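Long-range contact in protein HP0721 (Helicobacter pylori, PDB 2XRH), which is a secreted protein of unknown function from the DUF1104 family, here a truncated form crystallised with nicotinic acid bound in a pocket: residues K55-E59 / F96-S100. Sequence-based numbering, arbitrary orientation.
With NIO (nicotinic acid), chain B.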
ATOM      1  N   LYS A  55      -0.498  -3.639  18.466  1.00 15.39           N
ATOM      2  CA  LYS A  55      -0.270  -4.920  17.811  1.00 16.25           C
ATOM      3  C   LYS A  55      -1.577  -5.575  17.407  1.00 14.52           C
ATOM      4  O   LYS A  55      -1.692  -6.132  16.293  1.00 15.01           O
ATOM      5  CB  LYS A  55       0.541  -5.853  18.719  1.00 16.98           C
ATOM      6  CG  LYS A  55       0.945  -7.200  18.114  1.00 21.65           C
ATOM      7  CD  LYS A  55       1.716  -8.008  19.186  1.00 27.83           C
ATOM      8  CE  LYS A  55       2.324  -9.311  18.701  1.00 31.75           C
ATOM      9  NZ  LYS A  55       2.721 -10.145  19.865  1.00 34.22           N
ATOM     10  N   GLN A  56      -2.553  -5.538  18.280  1.00 14.89           N
ATOM     11  CA  GLN A  56      -3.874  -6.080  17.965  1.00 15.63           C
ATOM     12  C   GLN A  56      -4.521  -5.354  16.807  1.00 14.27           C
ATOM     13  O   GLN A  56      -5.104  -5.976  15.908  1.00 14.53           O
ATOM     14  CB  GLN A  56      -4.795  -6.058  19.180  1.00 16.36           C
ATOM     15  CG  GLN A  56      -4.339  -6.949  20.293  1.00 22.05           C
ATOM     16  CD  GLN A  56      -4.198  -8.373  19.808  1.00 26.05           C
ATOM     17  OE1 GLN A  56      -5.166  -8.948  19.324  1.00 29.67           O
ATOM     18  NE2 GLN A  56      -2.976  -8.931  19.874  1.00 30.57           N
ATOM     19  N   LEU A  57      -4.361  -4.041  16.772  1.00 14.14           N
ATOM     20  CA  LEU A  57      -4.948  -3.256  15.675  1.00 13.91           C
ATOM     21  C   LEU A  57      -4.313  -3.711  14.361  1.00 13.74           C
ATOM     22  O   LEU A  57      -5.014  -3.930  13.347  1.00 13.94           O
ATOM     23  CB  LEU A  57      -4.728  -1.758  15.859  1.00 15.18           C
ATOM     24  CG  LEU A  57      -5.551  -1.023  16.883  1.00 17.03           C
ATOM     25  CD1 LEU A  57      -4.953   0.375  17.046  1.00 18.09           C
ATOM     26  CD2 LEU A  57      -6.980  -0.968  16.463  1.00 18.56           C
ATOM     27  N   HIS A  58      -2.990  -3.878  14.368  1.00 13.35           N
ATOM     28  CA  HIS A  58      -2.306  -4.337  13.163  1.00 13.47           C
ATOM     29  C   HIS A  58      -2.749  -5.752  12.765  1.00 12.40           C
ATOM     30  O   HIS A  58      -2.993  -6.037  11.587  1.00 11.73           O
ATOM     31  CB  HIS A  58      -0.781  -4.321  13.366  1.00 16.09           C
ATOM     32  CG  HIS A  58      -0.156  -2.942  13.408  1.00 20.21           C
ATOM     33  ND1 HIS A  58      -0.560  -1.899  12.601  1.00 23.98           N
ATOM     34  CD2 HIS A  58       0.852  -2.442  14.178  1.00 25.30           C
ATOM     35  CE1 HIS A  58       0.153  -0.817  12.865  1.00 24.58           C
ATOM     36  NE2 HIS A  58       1.025  -1.118  13.817  1.00 26.74           N
ATOM     37  N   GLU A  59      -2.816  -6.654  13.744  1.00 12.41           N
ATOM     38  CA  GLU A  59      -3.213  -8.037  13.475  1.00 12.61           C
ATOM     39  C   GLU A  59      -4.607  -8.118  12.915  1.00 12.23           C
ATOM     40  O   GLU A  59      -4.859  -8.842  11.955  1.00 12.12           O
ATOM     41  CB  GLU A  59      -3.064  -8.906  14.706  1.00 14.37           C
ATOM     42  CG  GLU A  59      -1.603  -9.034  15.072  1.00 17.71           C
ATOM     43  CD  GLU A  59      -1.349  -9.974  16.218  1.00 25.92           C
ATOM     44  OE1 GLU A  59      -2.319 -10.406  16.866  1.00 30.93           O
ATOM     45  OE2 GLU A  59      -0.163 -10.283  16.466  1.00 30.78           O
ATOM     46  N   PHE A  96      -0.743   1.284   3.274  1.00 20.50           N
ATOM     47  CA  PHE A  96      -1.459   0.030   3.673  1.00 18.80           C
ATOM     48  C   PHE A  96      -2.188   0.218   5.010  1.00 19.31           C
ATOM     49  O   PHE A  96      -2.750  -0.743   5.553  1.00 17.98           O
ATOM     50  CB  PHE A  96      -0.524  -1.217   3.789  1.00 18.10           C
ATOM     51  CG  PHE A  96      -0.128  -1.892   2.463  1.00 19.05           C
ATOM     52  CD1 PHE A  96      -0.792  -2.996   1.950  1.00 20.32           C
ATOM     53  CD2 PHE A  96       1.067  -1.522   1.805  1.00 23.25           C
ATOM     54  CE1 PHE A  96      -0.413  -3.581   0.733  1.00 18.76           C
ATOM     55  CE2 PHE A  96       1.481  -2.141   0.603  1.00 23.15           C
ATOM     56  CZ  PHE A  96       0.734  -3.184   0.067  1.00 21.69           C
ATOM     57  N   GLY A  97      -2.151   1.422   5.577  1.00 19.82           N
ATOM     58  CA  GLY A  97      -2.803   1.740   6.828  1.00 20.26           C
ATOM     59  C   GLY A  97      -2.390   0.917   8.028  1.00 19.34           C
ATOM     60  O   GLY A  97      -1.200   0.699   8.294  1.00 20.15           O
ATOM     61  N   LEU A  98      -3.399   0.412   8.749  1.00 19.11           N
ATOM     62  CA  LEU A  98      -3.169  -0.259   9.983  1.00 18.56           C
ATOM     63  C   LEU A  98      -2.606  -1.650   9.774  1.00 17.71           C
ATOM     64  O   LEU A  98      -2.160  -2.239  10.729  1.00 18.80           O
ATOM     65  CB  LEU A  98      -4.453  -0.336  10.832  1.00 20.03           C
ATOM     66  CG  LEU A  98      -4.814   0.871  11.695  1.00 21.36           C
ATOM     67  CD1 LEU A  98      -6.233   0.735  12.252  1.00 20.82           C
ATOM     68  CD2 LEU A  98      -3.748   1.142  12.778  1.00 22.07           C
ATOM     69  N   ARG A  99      -2.603  -2.201   8.550  1.00 15.92           N
ATOM     70  CA  ARG A  99      -2.031  -3.541   8.368  1.00 17.29           C
ATOM     71  C   ARG A  99      -0.625  -3.581   8.824  1.00 21.36           C
ATOM     72  O   ARG A  99      -0.253  -4.556   9.447  1.00 22.34           O
ATOM     73  CB  ARG A  99      -2.026  -4.048   6.911  1.00 17.62           C
ATOM     74  CG  ARG A  99      -3.253  -4.134   6.261  1.00 17.16           C
ATOM     75  CD  ARG A  99      -3.077  -4.590   4.804  1.00 12.42           C
ATOM     76  NE  ARG A  99      -2.191  -5.761   4.644  1.00 11.06           N
ATOM     77  CZ  ARG A  99      -2.556  -7.032   4.681  1.00 10.49           C
ATOM     78  NH1 ARG A  99      -3.805  -7.386   4.860  1.00 10.59           N
ATOM     79  NH2 ARG A  99      -1.653  -7.987   4.521  1.00 11.30           N
ATOM     80  N   SER A 100       0.077  -2.472   8.585  1.00 24.48           N
ATOM     81  CA  SER A 100       1.513  -2.320   8.665  1.00 29.48           C
ATOM     82  C   SER A 100       1.955  -1.525   9.921  1.00 30.70           C
ATOM     83  O   SER A 100       1.431  -0.441  10.238  1.00 32.09           O
ATOM     84  CB  SER A 100       1.931  -1.582   7.377  1.00 29.66           C
ATOM     85  OG  SER A 100       1.026  -0.519   7.103  1.00 33.25           O
ATOM     86  OXT SER A 100       2.855  -1.899  10.698  1.00 32.60           O
TER
HETATM   87  N   NIO B 200      -7.227   4.667  11.083  1.00 22.98           N
HETATM   88  C1  NIO B 200      -7.705   3.620  10.379  1.00 22.77           C
HETATM   89  C2  NIO B 200      -7.035   3.174   9.226  1.00 24.01           C
HETATM   90  C3  NIO B 200      -5.912   3.810   8.782  1.00 23.03           C
HETATM   91  C4  NIO B 200      -5.451   4.880   9.535  1.00 24.72           C
HETATM   92  C5  NIO B 200      -6.127   5.294  10.679  1.00 23.73           C
HETATM   93  C6  NIO B 200      -7.609   2.082   8.396  1.00 29.14           C
HETATM   94  O1  NIO B 200      -7.373   2.123   7.153  1.00 30.85           O
HETATM   95  O2  NIO B 200      -8.344   1.235   8.920  1.00 28.67           O
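His58, on helix 47-65, donates from ND1 to the backbone carbonyl of Leu98 with a nearly straight N-H...O angle of 167°; the 2.5 Å from His58 ND1 to Leu98 O is shorter than a normal bond of this kind, so its exact length is doubtful. Chi1 of -72° keeps CG beside the backbone N and swings the ring across to that oxygen, which lies at the ring edge. The same oxygen also receives a weak CA-H...O contact from His58 CA, 3.2 Å from Leu98 O. The carboxylate at the truncated C-terminus, Ser100, sits by the same imidazole: its OXT stands 3.6 Å above the His58 ring plane, toward the rim, while its O is not bonded to ND1. Within the tail, Ser100 OG binds Gly97 O at 2.8 Å from above the carbonyl plane.

Apolar contact is slighter, Leu57 CB meeting Leu98 CD2 at 4.3 Å. The other branch of Leu98 touches the ligand, CD1 lying 3.7 Å from C1 of nicotinic acid. The Arg99 guanidinium forms salt bridges with Asp66 and with Glu74 of the second subunit. The arrangement is a histidine-to-backbone hydrogen bond joining helix 47-65 to the short 3-10 segment 98-99, beside the nicotinic acid pocket that Leu98 lines.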